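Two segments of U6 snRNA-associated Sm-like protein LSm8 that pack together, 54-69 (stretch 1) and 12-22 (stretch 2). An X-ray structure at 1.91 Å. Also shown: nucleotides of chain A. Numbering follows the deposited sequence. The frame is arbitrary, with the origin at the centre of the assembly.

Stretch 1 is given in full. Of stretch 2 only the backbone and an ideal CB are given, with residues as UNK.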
ATOM      1  N   PRO H  54      18.654  17.289  10.928  1.00 47.98           N
ATOM      2  CA  PRO H  54      18.211  16.862  12.263  1.00 51.03           C
ATOM      3  C   PRO H  54      16.698  16.774  12.322  1.00 54.64           C
ATOM      4  O   PRO H  54      16.006  17.684  11.855  1.00 59.03           O
ATOM      5  CB  PRO H  54      18.719  17.973  13.178  1.00 50.57           C
ATOM      6  CG  PRO H  54      19.605  18.834  12.322  1.00 53.14           C
ATOM      7  CD  PRO H  54      19.161  18.664  10.920  1.00 53.48           C
ATOM      8  N   LEU H  55      16.185  15.709  12.965  1.00 47.12           N
ATOM      9  CA  LEU H  55      14.750  15.466  13.037  1.00 43.64           C
ATOM     10  C   LEU H  55      14.177  15.339  14.451  1.00 55.53           C
ATOM     11  O   LEU H  55      12.952  15.395  14.602  1.00 71.51           O
ATOM     12  CB  LEU H  55      14.394  14.201  12.245  1.00 44.34           C
ATOM     13  CG  LEU H  55      14.656  14.224  10.732  1.00 40.17           C
ATOM     14  CD1 LEU H  55      14.200  12.889  10.117  1.00 36.74           C
ATOM     15  CD2 LEU H  55      13.915  15.356  10.113  1.00 40.60           C
ATOM     16  N   GLY H  56      14.999  15.145  15.478  1.00 48.75           N
ATOM     17  CA  GLY H  56      14.446  15.077  16.821  1.00 42.91           C
ATOM     18  C   GLY H  56      13.719  13.763  17.024  1.00 41.70           C
ATOM     19  O   GLY H  56      14.208  12.691  16.643  1.00 46.34           O
ATOM     20  N   VAL H  57      12.533  13.829  17.640  1.00 41.41           N
ATOM     21  CA  VAL H  57      11.709  12.642  17.854  1.00 40.77           C
ATOM     22  C   VAL H  57      10.821  12.435  16.642  1.00 38.59           C
ATOM     23  O   VAL H  57      10.121  13.358  16.207  1.00 45.92           O
ATOM     24  CB  VAL H  57      10.860  12.771  19.127  1.00 43.80           C
ATOM     25  CG1 VAL H  57      10.112  11.491  19.345  1.00 36.81           C
ATOM     26  CG2 VAL H  57      11.727  13.109  20.350  1.00 41.19           C
ATOM     27  N   TYR H  58      10.819  11.209  16.136  1.00 39.07           N
ATOM     28  CA  TYR H  58      10.248  10.839  14.844  1.00 39.35           C
ATOM     29  C   TYR H  58       9.376   9.626  15.063  1.00 36.65           C
ATOM     30  O   TYR H  58       9.881   8.589  15.490  1.00 43.92           O
ATOM     31  CB  TYR H  58      11.344  10.488  13.853  1.00 37.44           C
ATOM     32  CG  TYR H  58      11.124  10.981  12.456  1.00 44.14           C
ATOM     33  CD1 TYR H  58      10.940  12.320  12.207  1.00 54.94           C
ATOM     34  CD2 TYR H  58      11.162  10.105  11.378  1.00 48.86           C
ATOM     35  CE1 TYR H  58      10.774  12.791  10.931  1.00 64.05           C
ATOM     36  CE2 TYR H  58      10.997  10.569  10.089  1.00 50.97           C
ATOM     37  CZ  TYR H  58      10.796  11.910   9.878  1.00 67.75           C
ATOM     38  OH  TYR H  58      10.632  12.388   8.600  1.00 86.08           O
ATOM     39  N   LEU H  59       8.072   9.763  14.867  1.00 40.88           N
ATOM     40  CA  LEU H  59       7.178   8.611  14.884  1.00 37.56           C
ATOM     41  C   LEU H  59       6.886   8.199  13.440  1.00 35.37           C
ATOM     42  O   LEU H  59       6.335   8.984  12.666  1.00 32.92           O
ATOM     43  CB  LEU H  59       5.892   8.950  15.637  1.00 40.33           C
ATOM     44  CG  LEU H  59       5.113   7.799  16.272  1.00 38.82           C
ATOM     45  CD1 LEU H  59       4.095   8.393  17.184  1.00 41.25           C
ATOM     46  CD2 LEU H  59       4.442   6.897  15.239  1.00 37.41           C
ATOM     47  N   LEU H  60       7.261   6.989  13.067  1.00 38.93           N
ATOM     48  CA  LEU H  60       7.116   6.542  11.686  1.00 35.59           C
ATOM     49  C   LEU H  60       5.972   5.542  11.644  1.00 34.18           C
ATOM     50  O   LEU H  60       5.945   4.594  12.437  1.00 33.11           O
ATOM     51  CB  LEU H  60       8.377   5.860  11.158  1.00 38.21           C
ATOM     52  CG  LEU H  60       9.588   6.742  10.862  1.00 52.22           C
ATOM     53  CD1 LEU H  60      10.605   6.665  11.996  1.00 53.38           C
ATOM     54  CD2 LEU H  60      10.214   6.370   9.528  1.00 58.43           C
ATOM     55  N   ARG H  61       5.027   5.751  10.737  1.00 30.23           N
ATOM     56  CA  ARG H  61       3.920   4.815  10.610  1.00 33.99           C
ATOM     57  C   ARG H  61       4.427   3.573   9.893  1.00 39.18           C
ATOM     58  O   ARG H  61       5.100   3.689   8.866  1.00 31.98           O
ATOM     59  CB  ARG H  61       2.770   5.461   9.851  1.00 38.44           C
ATOM     60  CG  ARG H  61       1.537   4.567   9.671  1.00 41.92           C
ATOM     61  CD  ARG H  61       0.357   5.380   9.101  1.00 43.66           C
ATOM     62  NE  ARG H  61      -0.720   4.498   8.659  1.00 46.23           N
ATOM     63  CZ  ARG H  61      -1.703   4.067   9.449  1.00 45.44           C
ATOM     64  NH1 ARG H  61      -1.767   4.444  10.729  1.00 42.87           N
ATOM     65  NH2 ARG H  61      -2.639   3.269   8.957  1.00 44.11           N
ATOM     66  N   GLY H  62       4.094   2.388  10.426  1.00 32.32           N
ATOM     67  CA  GLY H  62       4.734   1.150   9.966  1.00 34.33           C
ATOM     68  C   GLY H  62       4.516   0.843   8.495  1.00 31.22           C
ATOM     69  O   GLY H  62       5.391   0.289   7.817  1.00 34.72           O
ATOM     70  N   GLU H  63       3.353   1.178   7.989  1.00 30.46           N
ATOM     71  CA  GLU H  63       3.053   1.084   6.577  1.00 35.51           C
ATOM     72  C   GLU H  63       4.136   1.695   5.713  1.00 41.29           C
ATOM     73  O   GLU H  63       4.259   1.337   4.546  1.00 42.05           O
ATOM     74  CB  GLU H  63       1.726   1.840   6.393  1.00 40.06           C
ATOM     75  CG  GLU H  63       1.205   2.049   5.055  1.00 50.82           C
ATOM     76  CD  GLU H  63      -0.153   2.699   5.147  1.00 58.92           C
ATOM     77  OE1 GLU H  63      -0.393   3.392   6.164  1.00 56.77           O
ATOM     78  OE2 GLU H  63      -0.990   2.488   4.242  1.00 67.81           O
ATOM     79  N   ASN H  64       4.907   2.634   6.244  1.00 33.57           N
ATOM     80  CA  ASN H  64       5.865   3.362   5.428  1.00 37.91           C
ATOM     81  C   ASN H  64       7.283   2.867   5.671  1.00 39.62           C
ATOM     82  O   ASN H  64       8.227   3.351   5.039  1.00 41.64           O
ATOM     83  CB  ASN H  64       5.700   4.868   5.704  1.00 34.60           C
ATOM     84  CG  ASN H  64       6.653   5.748   4.880  1.00 47.30           C
ATOM     85  OD1 ASN H  64       7.453   6.486   5.455  1.00 54.85           O
ATOM     86  ND2 ASN H  64       6.559   5.691   3.546  1.00 51.01           N
ATOM     87  N   VAL H  65       7.434   1.857   6.520  1.00 35.69           N
ATOM     88  CA  VAL H  65       8.736   1.313   6.898  1.00 33.41           C
ATOM     89  C   VAL H  65       9.056   0.120   6.014  1.00 32.35           C
ATOM     90  O   VAL H  65       8.292  -0.852   5.957  1.00 43.11           O
ATOM     91  CB  VAL H  65       8.750   0.899   8.375  1.00 38.37           C
ATOM     92  CG1 VAL H  65      10.045   0.135   8.689  1.00 33.95           C
ATOM     93  CG2 VAL H  65       8.635   2.134   9.247  1.00 33.68           C
ATOM     94  N   ALA H  66      10.187   0.186   5.320  1.00 34.14           N
ATOM     95  CA  ALA H  66      10.670  -0.954   4.547  1.00 33.54           C
ATOM     96  C   ALA H  66      11.670  -1.785   5.329  1.00 32.49           C
ATOM     97  O   ALA H  66      11.543  -3.013   5.417  1.00 33.06           O
ATOM     98  CB  ALA H  66      11.318  -0.474   3.229  1.00 28.86           C
ATOM     99  N   MET H  67      12.680  -1.152   5.894  1.00 34.30           N
ATOM    100  CA  MET H  67      13.733  -1.908   6.563  1.00 34.50           C
ATOM    101  C   MET H  67      14.138  -1.158   7.795  1.00 35.60           C
ATOM    102  O   MET H  67      14.139   0.070   7.780  1.00 33.90           O
ATOM    103  CB  MET H  67      14.997  -2.046   5.713  1.00 40.40           C
ATOM    104  CG  MET H  67      14.873  -2.990   4.560  1.00 51.52           C
ATOM    105  SD  MET H  67      16.371  -2.761   3.608  1.00 50.86           S
ATOM    106  CE  MET H  67      15.813  -1.565   2.390  1.00 42.57           C
ATOM    107  N   VAL H  68      14.553  -1.895   8.825  1.00 33.18           N
ATOM    108  CA  VAL H  68      15.199  -1.324  10.012  1.00 33.26           C
ATOM    109  C   VAL H  68      16.527  -2.052  10.221  1.00 39.76           C
ATOM    110  O   VAL H  68      16.539  -3.251  10.513  1.00 39.71           O
ATOM    111  CB  VAL H  68      14.319  -1.445  11.269  1.00 34.51           C
ATOM    112  CG1 VAL H  68      15.014  -0.789  12.454  1.00 30.53           C
ATOM    113  CG2 VAL H  68      12.924  -0.821  11.036  1.00 28.47           C
ATOM    114  N   GLY H  69      17.639  -1.350  10.058  1.00 37.94           N
ATOM    115  CA  GLY H  69      18.961  -1.936  10.213  1.00 35.51           C
ATOM    116  C   GLY H  69      19.581  -1.490  11.525  1.00 42.56           C
ATOM    117  O   GLY H  69      19.386  -0.361  11.948  1.00 39.65           O
ATOM    118  N   UNK H  12      18.836   2.313  11.677  1.00 42.08           N
ATOM    119  CA  UNK H  12      18.760   3.045  10.417  1.00 34.91           C
ATOM    120  C   UNK H  12      17.546   2.545   9.651  1.00 36.05           C
ATOM    121  O   UNK H  12      17.506   1.392   9.236  1.00 40.18           O
ATOM    122  CB  UNK H  12      20.039   2.877   9.594  1.00 34.91           C
ATOM    123  N   UNK H  13      16.576   3.420   9.429  1.00 38.42           N
ATOM    124  CA  UNK H  13      15.306   3.050   8.824  1.00 31.69           C
ATOM    125  C   UNK H  13      15.332   3.477   7.376  1.00 36.72           C
ATOM    126  O   UNK H  13      15.691   4.623   7.069  1.00 37.62           O
ATOM    127  CB  UNK H  13      14.124   3.681   9.563  1.00 31.69           C
ATOM    128  N   UNK H  14      14.949   2.564   6.489  1.00 36.50           N
ATOM    129  CA  UNK H  14      14.691   2.876   5.092  1.00 35.01           C
ATOM    130  C   UNK H  14      13.185   2.842   4.913  1.00 31.69           C
ATOM    131  O   UNK H  14      12.553   1.809   5.183  1.00 35.01           O
ATOM    132  CB  UNK H  14      15.397   1.903   4.146  1.00 35.01           C
ATOM    133  N   UNK H  15      12.617   3.946   4.435  1.00 38.03           N
ATOM    134  CA  UNK H  15      11.178   4.072   4.276  1.00 35.99           C
ATOM    135  C   UNK H  15      10.772   3.806   2.835  1.00 35.29           C
ATOM    136  O   UNK H  15      11.610   3.694   1.926  1.00 34.41           O
ATOM    137  CB  UNK H  15      10.709   5.461   4.713  1.00 35.99           C
ATOM    138  N   UNK H  16       9.452   3.693   2.628  1.00 33.11           N
ATOM    139  CA  UNK H  16       8.961   3.338   1.299  1.00 33.64           C
ATOM    140  C   UNK H  16       9.225   4.426   0.274  1.00 36.50           C
ATOM    141  O   UNK H  16       9.236   4.125  -0.928  1.00 39.49           O
ATOM    142  CB  UNK H  16       7.461   3.041   1.356  1.00 33.64           C
ATOM    143  N   UNK H  17       9.414   5.679   0.699  1.00 39.85           N
ATOM    144  CA  UNK H  17       9.756   6.752  -0.225  1.00 38.73           C
ATOM    145  C   UNK H  17      11.259   6.909  -0.382  1.00 50.32           C
ATOM    146  O   UNK H  17      11.709   7.901  -0.965  1.00 50.21           O
ATOM    147  CB  UNK H  17       9.144   8.071   0.250  1.00 38.73           C
ATOM    148  N   UNK H  18      12.046   5.935   0.076  1.00 47.90           N
ATOM    149  CA  UNK H  18      13.476   5.938  -0.191  1.00 42.23           C
ATOM    150  C   UNK H  18      14.310   6.730   0.791  1.00 44.83           C
ATOM    151  O   UNK H  18      15.520   6.860   0.590  1.00 52.26           O
ATOM    152  CB  UNK H  18      13.724   6.485  -1.598  1.00 42.23           C
ATOM    153  N   UNK H  19      13.725   7.231   1.867  1.00 40.30           N
ATOM    154  CA  UNK H  19      14.505   8.083   2.746  1.00 39.72           C
ATOM    155  C   UNK H  19      15.251   7.222   3.754  1.00 44.13           C
ATOM    156  O   UNK H  19      14.878   6.086   4.024  1.00 41.74           O
ATOM    157  CB  UNK H  19      13.610   9.101   3.456  1.00 39.72           C
ATOM    158  N   UNK H  20      16.339   7.773   4.287  1.00 37.00           N
ATOM    159  CA  UNK H  20      17.215   7.073   5.219  1.00 37.95           C
ATOM    160  C   UNK H  20      17.209   7.890   6.500  1.00 43.66           C
ATOM    161  O   UNK H  20      17.634   9.049   6.486  1.00 42.23           O
ATOM    162  CB  UNK H  20      18.629   6.897   4.662  1.00 37.95           C
ATOM    163  N   UNK H  21      16.702   7.333   7.601  1.00 38.45           N
ATOM    164  CA  UNK H  21      16.730   8.099   8.846  1.00 41.57           C
ATOM    165  C   UNK H  21      17.296   7.247   9.967  1.00 42.06           C
ATOM    166  O   UNK H  21      16.909   6.093  10.144  1.00 45.15           O
ATOM    167  CB  UNK H  21      15.331   8.599   9.211  1.00 41.57           C
ATOM    168  N   UNK H  22      18.224   7.819  10.714  1.00 43.23           N
ATOM    169  CA  UNK H  22      18.926   7.122  11.776  1.00 45.88           C
ATOM    170  C   UNK H  22      18.452   7.656  13.108  1.00 42.56           C
ATOM    171  O   UNK H  22      18.192   8.861  13.241  1.00 45.48           O
ATOM    172  CB  UNK H  22      20.442   7.275  11.634  1.00 45.88           C
TER
ATOM    173  P     U A   2      -5.485  -1.264   8.443  1.00 59.62           P
ATOM    174  OP1   U A   2      -6.029  -2.316   7.536  1.00 67.54           O
ATOM    175  OP2   U A   2      -5.523  -1.465   9.915  1.00 57.69           O
ATOM    176  O5'   U A   2      -3.962  -0.942   8.164  1.00 56.42           O
ATOM    177  C5'   U A   2      -3.571  -0.382   6.922  1.00 46.63           C
ATOM    178  C4'   U A   2      -2.077  -0.325   6.849  1.00 43.95           C
ATOM    179  O4'   U A   2      -1.607   0.640   7.829  1.00 40.58           O
ATOM    180  C3'   U A   2      -1.371  -1.639   7.182  1.00 33.89           C
ATOM    181  O3'   U A   2      -0.114  -1.620   6.529  1.00 43.59           O
ATOM    182  C2'   U A   2      -1.100  -1.478   8.660  1.00 34.72           C
ATOM    183  O2'   U A   2      -0.079  -2.317   9.149  1.00 34.80           O
ATOM    184  C1'   U A   2      -0.714  -0.000   8.710  1.00 33.79           C
ATOM    185  N1    U A   2      -0.824   0.617  10.032  1.00 34.89           N
ATOM    186  C2    U A   2       0.294   1.254  10.535  1.00 38.44           C
ATOM    187  O2    U A   2       1.359   1.358   9.910  1.00 36.42           O
ATOM    188  N3    U A   2       0.113   1.791  11.787  1.00 37.42           N
ATOM    189  C4    U A   2      -1.038   1.756  12.561  1.00 37.66           C
ATOM    190  O4    U A   2      -1.066   2.279  13.683  1.00 36.39           O
ATOM    191  C5    U A   2      -2.134   1.068  11.963  1.00 32.66           C
ATOM    192  C6    U A   2      -1.988   0.526  10.752  1.00 27.41           C

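Strand 65-69 of stretch 1 runs antiparallel to strand 12-15. Backbone hydrogen bonds to stretch 1 are made at positions 12, 14 and 16; these restrict the side chain little, apart from needing an N-H.

Position 12 pairs with Gly69. Its N donates to Gly69 O (2.7 Å) and its O accepts from Gly69 N (2.9 Å). The partner has no side chain, so the CB meets only backbone, and its ideal CB lies 4.1 Å from Gly69 O. Almost any residue suited to a strand would fit. The deposited residue is Gln12, extended (t, t), with its end leading away from stretch 1.

Position 13 sits opposite Val68, a non-hydrogen-bonded pair. Its CB is on the same face as the Val68 side chain, with Leu60 CD2 4.7 Å and Val68 CG2 4.9 Å away. Backbone Met67 O is 4.0 Å from this CB; the side chains around it, Leu60 and Val68, are apolar. Val, Ile or Leu would suit. It is Val13: CG1 meets Leu60 CD2 at 4.1 Å and Val65 CG1 at 4.3 Å, and CG2 meets Val68 CG2 at 4.3 Å.

Position 14 pairs with Met67 and shares its face. Its N donates to Met67 O (2.9 Å). Its O accepts from both Met67 N (3.0 Å) and Ala66 N (2.9 Å), where a beta bulge shifts the register by one. The ideal CB is 3.9 Å from Met67 CE, so an apolar residue is expected, branched or not. It is Ile14, whose CB packs against that methyl.

Position 15 is tight: the ideal CB is 3.3 Å from Asn64 O. Leu60 CD2 is 4.9 Å from that CB. A small or beta-branched side chain would suit, and a type I turn begins here. It is Thr15. CG2 touches Leu60 CD2 at 3.6 Å, while OG1 accepts from the backbone N of position 19 (3.2 Å).

Position 16 donates its N to Asn64 O (2.7 Å). The ideal CB is 3.6 Å from Asn64 ND2 and 4.8 Å from Glu63 O. Asn, Asp or Ser would suit this polar setting in a turn. It is Asn16, whose OD1 lies 3.6 Å from Ala66 CB.

Position 17 has Asn64 ND2 4.8 Å from its CB. A short polar residue, Asp, Asn or Ser, would fit. It is Asp17. Its OD1 accepts a very short bond from Thr15 OG1 (2.4 Å). Water 1 lies 3.0 Å from Asp17 OD2 and 3.0 Å from Asn64 OD1, placed to donate to either, and so bridges the stretches.

Position 18 has phi 86°, and a CB would jam against the preceding carbonyl. Glycine is called for, and it is Gly18.

Position 19 points toward stretch 1, but nothing lies within 5.5 Å of its CB. A long side chain could reach the Tyr58 hydroxyl. It is Arg19; water 2 accepts from NE (2.9 Å) and hydrogen-bonds Tyr58 OH (2.7 Å).

Position 20 is out of reach. It is Val20.

Position 21 points at Leu55 CD1 (4.5 Å from CB) and Tyr58 CE2 (4.8 Å). A medium apolar residue suits. It is Val21: CG1 meets Leu55 CD1 at 4.2 Å, CG2 meets Tyr58 CD2 at 4.3 Å.

Position 22 points away. It is Leu22.

Stretch 2, residues 12-22: QVITNDGRVVL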
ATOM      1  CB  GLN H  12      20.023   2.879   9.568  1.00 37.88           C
ATOM      2  CG  GLN H  12      19.822   3.382   8.123  1.00 38.17           C
ATOM      3  CD  GLN H  12      21.098   3.390   7.294  1.00 43.34           C
ATOM      4  OE1 GLN H  12      21.992   4.209   7.517  1.00 48.30           O
ATOM      5  NE2 GLN H  12      21.186   2.476   6.329  1.00 42.23           N
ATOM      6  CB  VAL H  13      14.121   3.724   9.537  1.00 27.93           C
ATOM      7  CG1 VAL H  13      12.827   3.349   8.809  1.00 32.97           C
ATOM      8  CG2 VAL H  13      14.050   3.309  11.019  1.00 34.96           C
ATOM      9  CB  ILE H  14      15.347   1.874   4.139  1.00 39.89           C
ATOM     10  CG1 ILE H  14      16.806   1.687   4.502  1.00 37.31           C
ATOM     11  CG2 ILE H  14      15.217   2.382   2.724  1.00 29.79           C
ATOM     12  CD1 ILE H  14      17.583   2.788   4.082  1.00 37.63           C
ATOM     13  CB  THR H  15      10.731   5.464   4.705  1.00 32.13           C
ATOM     14  OG1 THR H  15      11.416   6.420   3.923  1.00 35.97           O
ATOM     15  CG2 THR H  15      11.125   5.724   6.107  1.00 35.56           C
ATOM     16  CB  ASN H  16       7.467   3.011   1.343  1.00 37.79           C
ATOM     17  CG  ASN H  16       7.183   1.682   2.043  1.00 42.46           C
ATOM     18  OD1 ASN H  16       8.097   1.027   2.566  1.00 47.06           O
ATOM     19  ND2 ASN H  16       5.926   1.259   2.021  1.00 40.60           N
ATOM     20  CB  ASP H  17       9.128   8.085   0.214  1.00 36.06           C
ATOM     21  CG  ASP H  17       9.398   8.414   1.678  1.00 47.91           C
ATOM     22  OD1 ASP H  17      10.198   7.700   2.314  1.00 57.49           O
ATOM     23  OD2 ASP H  17       8.823   9.405   2.199  1.00 52.99           O
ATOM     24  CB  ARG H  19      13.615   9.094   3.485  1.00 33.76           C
ATOM     25  CG  ARG H  19      13.243  10.297   2.663  1.00 52.42           C
ATOM     26  CD  ARG H  19      11.764  10.553   2.584  1.00 72.36           C
ATOM     27  NE  ARG H  19      11.196  11.358   3.664  1.00 78.79           N
ATOM     28  CZ  ARG H  19      10.364  12.381   3.464  1.00 81.26           C
ATOM     29  NH1 ARG H  19       9.873  13.055   4.491  1.00 84.79           N
ATOM     30  NH2 ARG H  19      10.033  12.748   2.229  1.00 78.86           N
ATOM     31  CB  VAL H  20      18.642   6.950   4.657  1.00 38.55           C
ATOM     32  CG1 VAL H  20      19.568   6.275   5.679  1.00 40.37           C
ATOM     33  CG2 VAL H  20      18.625   6.149   3.355  1.00 37.58           C
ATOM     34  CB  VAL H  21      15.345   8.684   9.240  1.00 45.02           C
ATOM     35  CG1 VAL H  21      14.608   9.240   8.017  1.00 40.84           C
ATOM     36  CG2 VAL H  21      14.507   7.717   9.954  1.00 64.81           C
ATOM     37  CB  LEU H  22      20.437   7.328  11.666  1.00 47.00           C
ATOM     38  CG  LEU H  22      21.117   6.561  10.533  1.00 48.26           C
ATOM     39  CD1 LEU H  22      21.021   7.347   9.223  1.00 44.81           C
ATOM     40  CD2 LEU H  22      22.578   6.264  10.913  1.00 51.13           C
TER
HETATM   41  O   HOH W   1       9.159   8.893   5.107  1.00 43.80           O
HETATM   42  O   HOH W   2      12.004  12.206   6.294  1.00 43.74           O
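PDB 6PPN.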